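Local coordinates for protein L-ribulose 3-epimerase (Mesorhizobium loti, PDB 3VYL) that catalyses the epimerization of ketoses at C3, interconverting L-ribulose with L-xylulose and probably also accepting D-psicose and D-tagatose, with a manganese ion in its TIM barrel, at residues 145-150 with 181-186; 177-182 with 200-205; 210-215 with 239-244. All coordinates share one frame; numbering follows the deposited sequence.

Contact 1 of 3, residues 145-150 with 181-186; sequences NLEIVN and TFHMNI. With MN (manganese (II) ion), chain I.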
loop_
_atom_site.group_PDB
_atom_site.type_symbol
_atom_site.label_atom_id
_atom_site.label_comp_id
_atom_site.label_asym_id
_atom_site.label_seq_id
_atom_site.Cartn_x
_atom_site.Cartn_y
_atom_site.Cartn_z
ATOM N N ASN A 145 -13.909 -27.495 -5.993
ATOM C CA ASN A 145 -13.491 -26.097 -5.956
ATOM C C ASN A 145 -12.712 -25.729 -7.203
ATOM O O ASN A 145 -11.592 -26.194 -7.414
ATOM C CB ASN A 145 -12.680 -25.809 -4.696
ATOM C CG ASN A 145 -13.262 -26.483 -3.475
ATOM O OD1 ASN A 145 -13.134 -27.699 -3.313
ATOM N ND2 ASN A 145 -13.923 -25.704 -2.617
ATOM N N LEU A 146 -13.338 -24.893 -8.023
ATOM C CA LEU A 146 -12.810 -24.470 -9.309
ATOM C C LEU A 146 -11.695 -23.436 -9.165
ATOM O O LEU A 146 -11.974 -22.312 -8.734
ATOM C CB LEU A 146 -13.953 -23.869 -10.116
ATOM C CG LEU A 146 -14.710 -24.743 -11.115
ATOM C CD1 LEU A 146 -14.999 -26.152 -10.614
ATOM C CD2 LEU A 146 -15.979 -24.029 -11.539
ATOM N N GLU A 147 -10.446 -23.796 -9.506
ATOM C CA GLU A 147 -9.356 -22.811 -9.412
ATOM C C GLU A 147 -9.444 -21.798 -10.522
ATOM O O GLU A 147 -9.607 -22.136 -11.700
ATOM C CB GLU A 147 -7.939 -23.398 -9.322
ATOM C CG GLU A 147 -6.939 -22.381 -8.757
ATOM C CD GLU A 147 -5.522 -22.902 -8.527
ATOM O OE1 GLU A 147 -5.260 -24.101 -8.720
ATOM O OE2 GLU A 147 -4.646 -22.101 -8.142
ATOM N N ILE A 148 -9.369 -20.543 -10.100
ATOM C CA ILE A 148 -9.377 -19.385 -10.974
ATOM C C ILE A 148 -7.924 -19.013 -11.222
ATOM O O ILE A 148 -7.176 -18.758 -10.280
ATOM C CB ILE A 148 -10.099 -18.222 -10.286
ATOM C CG1 ILE A 148 -11.475 -18.677 -9.791
ATOM C CG2 ILE A 148 -10.193 -17.020 -11.213
ATOM C CD1 ILE A 148 -12.431 -19.155 -10.875
ATOM N N VAL A 149 -7.526 -18.993 -12.488
ATOM C CA VAL A 149 -6.110 -18.834 -12.828
ATOM C C VAL A 149 -5.863 -17.728 -13.847
ATOM O O VAL A 149 -6.804 -17.228 -14.476
ATOM C CB VAL A 149 -5.460 -20.169 -13.297
ATOM C CG1 VAL A 149 -5.501 -21.201 -12.178
ATOM C CG2 VAL A 149 -6.133 -20.706 -14.542
ATOM N N ASN A 150 -4.594 -17.360 -14.007
ATOM C CA ASN A 150 -4.229 -16.282 -14.909
ATOM C C ASN A 150 -4.345 -16.690 -16.374
ATOM O O ASN A 150 -4.338 -17.877 -16.703
ATOM C CB ASN A 150 -2.827 -15.761 -14.571
ATOM C CG ASN A 150 -1.728 -16.705 -15.010
ATOM O OD1 ASN A 150 -1.442 -16.827 -16.205
ATOM N ND2 ASN A 150 -1.097 -17.369 -14.046
ATOM N N THR A 181 -3.996 -16.204 -4.670
ATOM C CA THR A 181 -3.486 -14.843 -4.617
ATOM C C THR A 181 -2.511 -14.505 -5.757
ATOM O O THR A 181 -2.593 -13.427 -6.352
ATOM C CB THR A 181 -2.855 -14.546 -3.259
ATOM O OG1 THR A 181 -1.737 -15.411 -3.060
ATOM C CG2 THR A 181 -3.864 -14.764 -2.134
ATOM N N PHE A 182 -1.624 -15.442 -6.088
ATOM C CA PHE A 182 -0.729 -15.305 -7.241
ATOM C C PHE A 182 -1.492 -15.033 -8.554
ATOM O O PHE A 182 -1.115 -14.160 -9.327
ATOM C CB PHE A 182 0.181 -16.534 -7.373
ATOM C CG PHE A 182 0.866 -16.635 -8.712
ATOM C CD1 PHE A 182 2.001 -15.881 -8.983
ATOM C CD2 PHE A 182 0.351 -17.460 -9.716
ATOM C CE1 PHE A 182 2.614 -15.957 -10.211
ATOM C CE2 PHE A 182 0.966 -17.535 -10.944
ATOM C CZ PHE A 182 2.099 -16.784 -11.191
ATOM N N HIS A 183 -2.567 -15.773 -8.796
ATOM C CA HIS A 183 -3.380 -15.558 -9.990
ATOM C C HIS A 183 -4.236 -14.314 -9.914
ATOM O O HIS A 183 -4.418 -13.600 -10.912
ATOM C CB HIS A 183 -4.230 -16.781 -10.263
ATOM C CG HIS A 183 -3.422 -18.014 -10.557
ATOM N ND1 HIS A 183 -2.707 -18.156 -11.685
ATOM C CD2 HIS A 183 -3.223 -19.172 -9.821
ATOM C CE1 HIS A 183 -2.077 -19.346 -11.671
ATOM N NE2 HIS A 183 -2.392 -19.963 -10.527
ATOM N N MET A 184 -4.753 -14.045 -8.713
ATOM C CA MET A 184 -5.635 -12.909 -8.468
ATOM C C MET A 184 -4.927 -11.589 -8.715
ATOM O O MET A 184 -5.500 -10.674 -9.315
ATOM C CB MET A 184 -6.194 -12.947 -7.039
ATOM C CG MET A 184 -7.338 -13.937 -6.851
ATOM S SD MET A 184 -8.252 -13.717 -5.307
ATOM C CE MET A 184 -7.079 -14.378 -4.130
ATOM N N ASN A 185 -3.676 -11.500 -8.260
ATOM C CA ASN A 185 -2.916 -10.265 -8.390
ATOM C C ASN A 185 -2.678 -9.885 -9.853
ATOM O O ASN A 185 -2.507 -8.712 -10.165
ATOM C CB ASN A 185 -1.603 -10.345 -7.623
ATOM C CG ASN A 185 -1.127 -8.986 -7.146
ATOM O OD1 ASN A 185 -1.775 -8.359 -6.304
ATOM N ND2 ASN A 185 0.012 -8.523 -7.672
ATOM N N ILE A 186 -2.691 -10.869 -10.747
ATOM C CA ILE A 186 -2.537 -10.595 -12.164
ATOM C C ILE A 186 -3.879 -10.225 -12.809
ATOM O O ILE A 186 -3.945 -9.331 -13.660
ATOM C CB ILE A 186 -1.900 -11.783 -12.920
ATOM C CG1 ILE A 186 -0.482 -12.060 -12.415
ATOM C CG2 ILE A 186 -1.876 -11.524 -14.422
ATOM C CD1 ILE A 186 0.183 -13.238 -13.093
HETATM MN MN MN I . -2.924 -22.421 -6.983
HETATM O O HOH W 1 -1.919 -23.292 -8.945
#
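Val-149 and Phe-182 hold the imidazole of His-183 between them. Val-149 CG1 makes a CH-pi contact over one face, 3.8 Å from the centroid of the His-183 ring and only 12° off its normal, while Phe-182 CD2 sits over the centre of the opposite face. With chi1 of Val-149 at -62°, CG1 lies anti to the carbonyl carbon, which lays this branch against the ring. Ile-186 CD1 also approaches Asn-150 CB at 4.2 Å.

One hydrogen bond crosses the contact. Asn-150 ND2 donates to His-183 ND1 at 3.0 Å, lying close to the imidazole plane, but ND1 stands 30° out of the amide plane, and the bond is bent. The other end of the amide, OD1, accepts from Phe-152 N, a pair of bonds that would set the rotation of the amide.

These residues lie on the C-terminal rim of a TIM barrel, where strand 143-147 runs into a loop packed against the short helix 181-187 that directly follows strand 175-180.

Metal binding brings in Glu-147, whose extended side chain places OE2 2.1 Å from manganese; Asp-180, His-206 and Glu-241 complete the protein ligands. The same OE2 is 3.7 Å from His-183 CD2, with carboxylate and imidazole almost perpendicular, and the metal-bound water lies at the edge of the His-183 ring, in its plane.

Contact 2 of 3, residues 177-182 with 200-205; sequences LHLDTF and GKIGYV. With MN (manganese (II) ion), chain I.
Leu-177 carries most of the backbone pairing with segment 200-205. Its N donates to Lys-201 O at 2.7 Å, and its O accepts twice, from Gly-203 N at 2.7 Å and from Tyr-204 N at 3.2 Å. This double acceptance marks a beta bulge, where the register of the parallel strands slips by one residue. Beyond it Leu-179 N donates to Tyr-204 O at 3.1 Å, and the same oxygen receives the CA-H of His-178.

The polar ends of the side chains find partners elsewhere. Tyr-204 OH bonds to Glu-36 and Ser-239, and His-178 ND1 has a weak bond to the backbone N of Gly-105. The two rings pack obliquely, Tyr-204 CD1 lying over the His-178 face toward its rim, 3.6 Å from His-178 NE2. Asp-180 divides its carboxylate: OD2 binds manganese at 2.1 Å, whereas OD1, as N-cap of helix 181-187, accepts weakly from Phe-182 N.

Strands 175-180 and 202-207 are adjacent in the barrel. His-178 and Tyr-204 point to its interior, against strand 102-104, while on the other face Leu-177 packs on helix 160-170.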
loop_
_atom_site.group_PDB
_atom_site.type_symbol
_atom_site.label_atom_id
_atom_site.label_comp_id
_atom_site.label_asym_id
_atom_site.label_seq_id
_atom_site.Cartn_x
_atom_site.Cartn_y
_atom_site.Cartn_z
ATOM N N LEU A 177 -15.561 -21.900 -5.333
ATOM C CA LEU A 177 -14.387 -21.237 -5.899
ATOM C C LEU A 177 -13.107 -21.571 -5.159
ATOM O O LEU A 177 -13.077 -21.662 -3.922
ATOM C CB LEU A 177 -14.553 -19.717 -5.930
ATOM C CG LEU A 177 -15.563 -19.106 -6.886
ATOM C CD1 LEU A 177 -15.620 -17.611 -6.614
ATOM C CD2 LEU A 177 -15.210 -19.398 -8.339
ATOM N N HIS A 178 -12.053 -21.748 -5.950
ATOM C CA HIS A 178 -10.707 -21.897 -5.455
ATOM C C HIS A 178 -9.976 -20.697 -5.967
ATOM O O HIS A 178 -9.719 -20.563 -7.167
ATOM C CB HIS A 178 -10.117 -23.214 -5.954
ATOM C CG HIS A 178 -8.666 -23.440 -5.568
ATOM N ND1 HIS A 178 -7.930 -24.444 -6.089
ATOM C CD2 HIS A 178 -7.819 -22.739 -4.716
ATOM C CE1 HIS A 178 -6.688 -24.400 -5.586
ATOM N NE2 HIS A 178 -6.614 -23.355 -4.753
ATOM N N LEU A 179 -9.688 -19.778 -5.056
ATOM C CA LEU A 179 -8.960 -18.553 -5.373
ATOM C C LEU A 179 -7.461 -18.671 -5.031
ATOM O O LEU A 179 -7.075 -19.330 -4.047
ATOM C CB LEU A 179 -9.597 -17.377 -4.630
ATOM C CG LEU A 179 -11.066 -17.060 -4.928
ATOM C CD1 LEU A 179 -11.488 -15.830 -4.146
ATOM C CD2 LEU A 179 -11.339 -16.847 -6.409
ATOM N N ASP A 180 -6.620 -18.029 -5.837
ATOM C CA ASP A 180 -5.174 -18.105 -5.641
ATOM C C ASP A 180 -4.559 -16.703 -5.768
ATOM O O ASP A 180 -4.588 -16.092 -6.837
ATOM C CB ASP A 180 -4.583 -19.097 -6.655
ATOM C CG ASP A 180 -3.077 -19.268 -6.529
ATOM O OD1 ASP A 180 -2.373 -18.266 -6.290
ATOM O OD2 ASP A 180 -2.588 -20.410 -6.713
ATOM N N THR A 181 -3.996 -16.204 -4.670
ATOM C CA THR A 181 -3.486 -14.843 -4.617
ATOM C C THR A 181 -2.511 -14.505 -5.757
ATOM O O THR A 181 -2.593 -13.427 -6.352
ATOM C CB THR A 181 -2.855 -14.546 -3.259
ATOM O OG1 THR A 181 -1.737 -15.411 -3.060
ATOM C CG2 THR A 181 -3.864 -14.764 -2.134
ATOM N N PHE A 182 -1.624 -15.442 -6.088
ATOM C CA PHE A 182 -0.729 -15.305 -7.241
ATOM C C PHE A 182 -1.492 -15.033 -8.554
ATOM O O PHE A 182 -1.115 -14.160 -9.327
ATOM C CB PHE A 182 0.181 -16.534 -7.373
ATOM C CG PHE A 182 0.866 -16.635 -8.712
ATOM C CD1 PHE A 182 2.001 -15.881 -8.983
ATOM C CD2 PHE A 182 0.351 -17.460 -9.716
ATOM C CE1 PHE A 182 2.614 -15.957 -10.211
ATOM C CE2 PHE A 182 0.966 -17.535 -10.944
ATOM C CZ PHE A 182 2.099 -16.784 -11.191
ATOM N N GLY A 200 -19.117 -16.420 0.515
ATOM C CA GLY A 200 -19.963 -17.614 0.566
ATOM C C GLY A 200 -19.959 -18.471 -0.692
ATOM O O GLY A 200 -20.830 -19.322 -0.886
ATOM N N LYS A 201 -18.992 -18.239 -1.564
ATOM C CA LYS A 201 -18.797 -19.110 -2.706
ATOM C C LYS A 201 -17.332 -19.542 -2.800
ATOM O O LYS A 201 -16.918 -20.143 -3.781
ATOM C CB LYS A 201 -19.292 -18.441 -3.998
ATOM C CG LYS A 201 -20.766 -18.684 -4.328
ATOM C CD LYS A 201 -21.027 -20.147 -4.694
ATOM C CE LYS A 201 -22.248 -20.329 -5.587
ATOM N NZ LYS A 201 -23.518 -20.529 -4.838
ATOM N N ILE A 202 -16.558 -19.236 -1.759
ATOM C CA ILE A 202 -15.154 -19.608 -1.713
ATOM C C ILE A 202 -14.954 -20.903 -0.939
ATOM O O ILE A 202 -15.186 -20.953 0.269
ATOM C CB ILE A 202 -14.264 -18.514 -1.080
ATOM C CG1 ILE A 202 -14.520 -17.150 -1.725
ATOM C CG2 ILE A 202 -12.797 -18.895 -1.226
ATOM C CD1 ILE A 202 -13.927 -15.982 -0.958
ATOM N N GLY A 203 -14.476 -21.929 -1.636
ATOM C CA GLY A 203 -14.224 -23.230 -1.030
ATOM C C GLY A 203 -12.794 -23.494 -0.606
ATOM O O GLY A 203 -12.542 -24.342 0.256
ATOM N N TYR A 204 -11.845 -22.777 -1.198
ATOM C CA TYR A 204 -10.431 -23.027 -0.909
ATOM C C TYR A 204 -9.568 -21.840 -1.349
ATOM O O TYR A 204 -9.916 -21.127 -2.303
ATOM C CB TYR A 204 -10.008 -24.321 -1.617
ATOM C CG TYR A 204 -8.732 -24.984 -1.145
ATOM C CD1 TYR A 204 -7.780 -25.409 -2.072
ATOM C CD2 TYR A 204 -8.485 -25.217 0.214
ATOM C CE1 TYR A 204 -6.613 -26.036 -1.670
ATOM C CE2 TYR A 204 -7.316 -25.834 0.628
ATOM C CZ TYR A 204 -6.382 -26.247 -0.322
ATOM O OH TYR A 204 -5.204 -26.859 0.062
ATOM N N VAL A 205 -8.450 -21.622 -0.660
ATOM C CA VAL A 205 -7.552 -20.512 -1.004
ATOM C C VAL A 205 -6.085 -20.936 -1.080
ATOM O O VAL A 205 -5.588 -21.642 -0.194
ATOM C CB VAL A 205 -7.701 -19.322 -0.014
ATOM C CG1 VAL A 205 -6.549 -18.335 -0.163
ATOM C CG2 VAL A 205 -9.042 -18.623 -0.210
HETATM MN MN MN I . -2.924 -22.421 -6.983
HETATM O O HOH W 1 -1.919 -23.292 -8.945
#

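Contact 3 of 3, residues 210-215 with 239-244; sequences SHRGFL and SFESFS. With MN (manganese (II) ion), chain I.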
loop_
_atom_site.group_PDB
_atom_site.type_symbol
_atom_site.label_atom_id
_atom_site.label_comp_id
_atom_site.label_asym_id
_atom_site.label_seq_id
_atom_site.Cartn_x
_atom_site.Cartn_y
_atom_site.Cartn_z
ATOM N N SER A 210 3.544 -12.869 -5.410
ATOM C CA SER A 210 3.480 -12.441 -6.809
ATOM C C SER A 210 4.449 -13.193 -7.736
ATOM O O SER A 210 4.100 -13.524 -8.866
ATOM C CB SER A 210 3.680 -10.926 -6.905
ATOM O OG SER A 210 4.871 -10.494 -6.239
ATOM N N HIS A 211 5.663 -13.469 -7.266
ATOM C CA HIS A 211 6.609 -14.264 -8.059
ATOM C C HIS A 211 6.657 -15.713 -7.658
ATOM O O HIS A 211 7.488 -16.459 -8.169
ATOM C CB HIS A 211 8.005 -13.672 -7.995
ATOM C CG HIS A 211 8.420 -13.244 -6.615
ATOM N ND1 HIS A 211 8.344 -14.062 -5.550
ATOM C CD2 HIS A 211 8.938 -12.039 -6.151
ATOM C CE1 HIS A 211 8.785 -13.416 -4.458
ATOM N NE2 HIS A 211 9.146 -12.174 -4.826
ATOM N N ARG A 212 5.772 -16.110 -6.737
ATOM C CA ARG A 212 5.663 -17.480 -6.235
ATOM C C ARG A 212 6.816 -17.917 -5.327
ATOM O O ARG A 212 7.004 -19.104 -5.088
ATOM C CB ARG A 212 5.445 -18.474 -7.386
ATOM C CG ARG A 212 4.022 -18.984 -7.524
ATOM C CD ARG A 212 3.710 -19.306 -8.983
ATOM N NE ARG A 212 2.461 -20.064 -9.228
ATOM C CZ ARG A 212 1.585 -20.412 -8.293
ATOM N NH1 ARG A 212 1.794 -20.074 -7.022
ATOM N NH2 ARG A 212 0.491 -21.086 -8.631
ATOM N N GLY A 213 7.579 -16.966 -4.809
ATOM C CA GLY A 213 8.637 -17.293 -3.853
ATOM C C GLY A 213 8.210 -17.116 -2.407
ATOM O O GLY A 213 7.060 -17.393 -2.057
ATOM N N PHE A 214 9.137 -16.658 -1.568
ATOM C CA PHE A 214 8.820 -16.349 -0.177
ATOM C C PHE A 214 7.679 -15.327 -0.100
ATOM O O PHE A 214 7.644 -14.336 -0.852
ATOM C CB PHE A 214 10.027 -15.742 0.542
ATOM C CG PHE A 214 10.977 -16.742 1.150
ATOM C CD1 PHE A 214 12.066 -17.230 0.426
ATOM C CD2 PHE A 214 10.836 -17.139 2.471
ATOM C CE1 PHE A 214 12.970 -18.122 1.006
ATOM C CE2 PHE A 214 11.737 -18.031 3.055
ATOM C CZ PHE A 214 12.805 -18.520 2.326
ATOM N N LEU A 215 6.759 -15.572 0.829
ATOM C CA LEU A 215 5.715 -14.622 1.184
ATOM C C LEU A 215 6.300 -13.322 1.714
ATOM O O LEU A 215 7.248 -13.341 2.485
ATOM C CB LEU A 215 4.805 -15.255 2.221
ATOM C CG LEU A 215 3.543 -15.999 1.755
ATOM C CD1 LEU A 215 3.579 -16.505 0.314
ATOM C CD2 LEU A 215 3.219 -17.107 2.749
ATOM N N SER A 239 -3.986 -22.777 1.750
ATOM C CA SER A 239 -2.659 -23.377 1.714
ATOM C C SER A 239 -1.608 -22.537 1.044
ATOM O O SER A 239 -1.892 -21.812 0.096
ATOM C CB SER A 239 -2.711 -24.739 1.044
ATOM O OG SER A 239 -3.335 -25.632 1.927
ATOM N N PHE A 240 -0.390 -22.671 1.552
ATOM C CA PHE A 240 0.783 -22.033 0.990
ATOM C C PHE A 240 1.246 -22.770 -0.259
ATOM O O PHE A 240 1.240 -23.996 -0.293
ATOM C CB PHE A 240 1.888 -22.014 2.042
ATOM C CG PHE A 240 3.211 -21.532 1.529
ATOM C CD1 PHE A 240 3.323 -20.301 0.867
ATOM C CD2 PHE A 240 4.356 -22.289 1.732
ATOM C CE1 PHE A 240 4.548 -19.846 0.418
ATOM C CE2 PHE A 240 5.580 -21.840 1.275
ATOM C CZ PHE A 240 5.677 -20.614 0.623
ATOM N N GLU A 241 1.662 -22.015 -1.272
ATOM C CA GLU A 241 2.031 -22.561 -2.586
ATOM C C GLU A 241 3.293 -21.836 -3.096
ATOM O O GLU A 241 3.346 -20.608 -3.137
ATOM C CB GLU A 241 0.857 -22.378 -3.563
ATOM C CG GLU A 241 0.833 -23.289 -4.783
ATOM C CD GLU A 241 -0.296 -22.966 -5.769
ATOM O OE1 GLU A 241 -0.450 -23.703 -6.762
ATOM O OE2 GLU A 241 -1.042 -21.990 -5.588
ATOM N N SER A 242 4.366 -22.574 -3.314
ATOM C CA SER A 242 5.595 -22.061 -3.894
ATOM C C SER A 242 6.342 -23.206 -4.538
ATOM O O SER A 242 6.453 -24.239 -3.961
ATOM C CB SER A 242 6.429 -21.436 -2.802
ATOM O OG SER A 242 7.550 -20.789 -3.288
ATOM N N PHE A 243 6.890 -23.038 -5.723
ATOM C CA PHE A 243 7.540 -24.167 -6.379
ATOM C C PHE A 243 8.988 -23.891 -6.783
ATOM O O PHE A 243 9.404 -22.720 -6.917
ATOM C CB PHE A 243 6.697 -24.661 -7.564
ATOM C CG PHE A 243 5.277 -25.053 -7.197
ATOM C CD1 PHE A 243 5.023 -25.987 -6.179
ATOM C CD2 PHE A 243 4.191 -24.503 -7.877
ATOM C CE1 PHE A 243 3.719 -26.346 -5.848
ATOM C CE2 PHE A 243 2.888 -24.866 -7.552
ATOM C CZ PHE A 243 2.652 -25.789 -6.544
ATOM N N SER A 244 9.746 -24.981 -6.941
ATOM C CA SER A 244 11.151 -24.953 -7.365
ATOM C C SER A 244 11.391 -25.917 -8.513
ATOM O O SER A 244 11.006 -27.098 -8.444
ATOM C CB SER A 244 12.080 -25.331 -6.204
ATOM O OG SER A 244 13.330 -25.838 -6.663
HETATM MN MN MN I . -2.924 -22.421 -6.983
HETATM O O HOH W 2 -0.107 -19.664 -5.302
HETATM O O HOH W 3 4.602 -18.232 -3.016
HETATM O O HOH W 1 -1.919 -23.292 -8.945
#
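Glu-241 and Arg-212 meet beside the manganese. Glu-241 OE2 binds the metal at 2.4 Å, with OE1 at a longer 2.8 Å. Arg-212 NH2 forms a salt bridge with Glu-241 OE1 at 3.4 Å, a rather long one in which the guanidinium and carboxylate planes stand 75° apart, so the two groups do not meet coplanar. A metal-bound water donates to Glu-241 OE1 at 2.7 Å, tying this oxygen to the metal site a second way, and another water, accepting from Arg-212 NH1 at 2.6 Å, lies between it and Glu-241 OE2.

The next shell sets the two side chains in place. Glu-241 has CG anti to the backbone N (chi1 -159°) and is extended beyond it, carrying the carboxylate to the metal. Arg-212 is likewise extended from CG to NE, and the ring of Phe-182 makes a cation-pi contact with it. Its backbone is tied across the contact, as Ser-242 OG donates to Arg-212 O at 2.5 Å and also bonds to Trp-263 NE1. A third water bridges Gly-213 O and Glu-241 O.

Farther out, Leu-215 CD1 touches the edge of the Phe-240 ring, 3.5 Å from CE1. Within the loop, His-211 ND1 accepts from Gly-213 N at 3.1 Å, in the imidazole plane, and Arg-151 of a second subunit bonds to His-211 O.

The guanidinium thus brings a positive group to a manganese site lined by three carboxylates, where it probably offsets part of their negative charge.

Overall arrangement
The three contacts meet at one manganese site on the C-terminal rim of the barrel. Contact 1 supplies Glu-147, contact 2 Asp-180 and contact 3 Glu-241, with His-206 as the fourth protein ligand; one metal-bound water belongs to all three. Contacts 1 and 2 have centres about 8 Å apart and share Thr-181 and Phe-182; Leu-146 O and His-178 N, 2.8 Å apart, lie on their adjoining strands. Contact 3 is centred about 13 Å from contact 1 and about 16 Å from contact 2. It joins contact 2 through neighbouring strands, Val-205 O lying 2.8 Å from Ser-239 N, and reaches contact 1 where Arg-212 NH2 is 3.6 Å from His-183 NE2. Contacts 1 and 3 border another subunit.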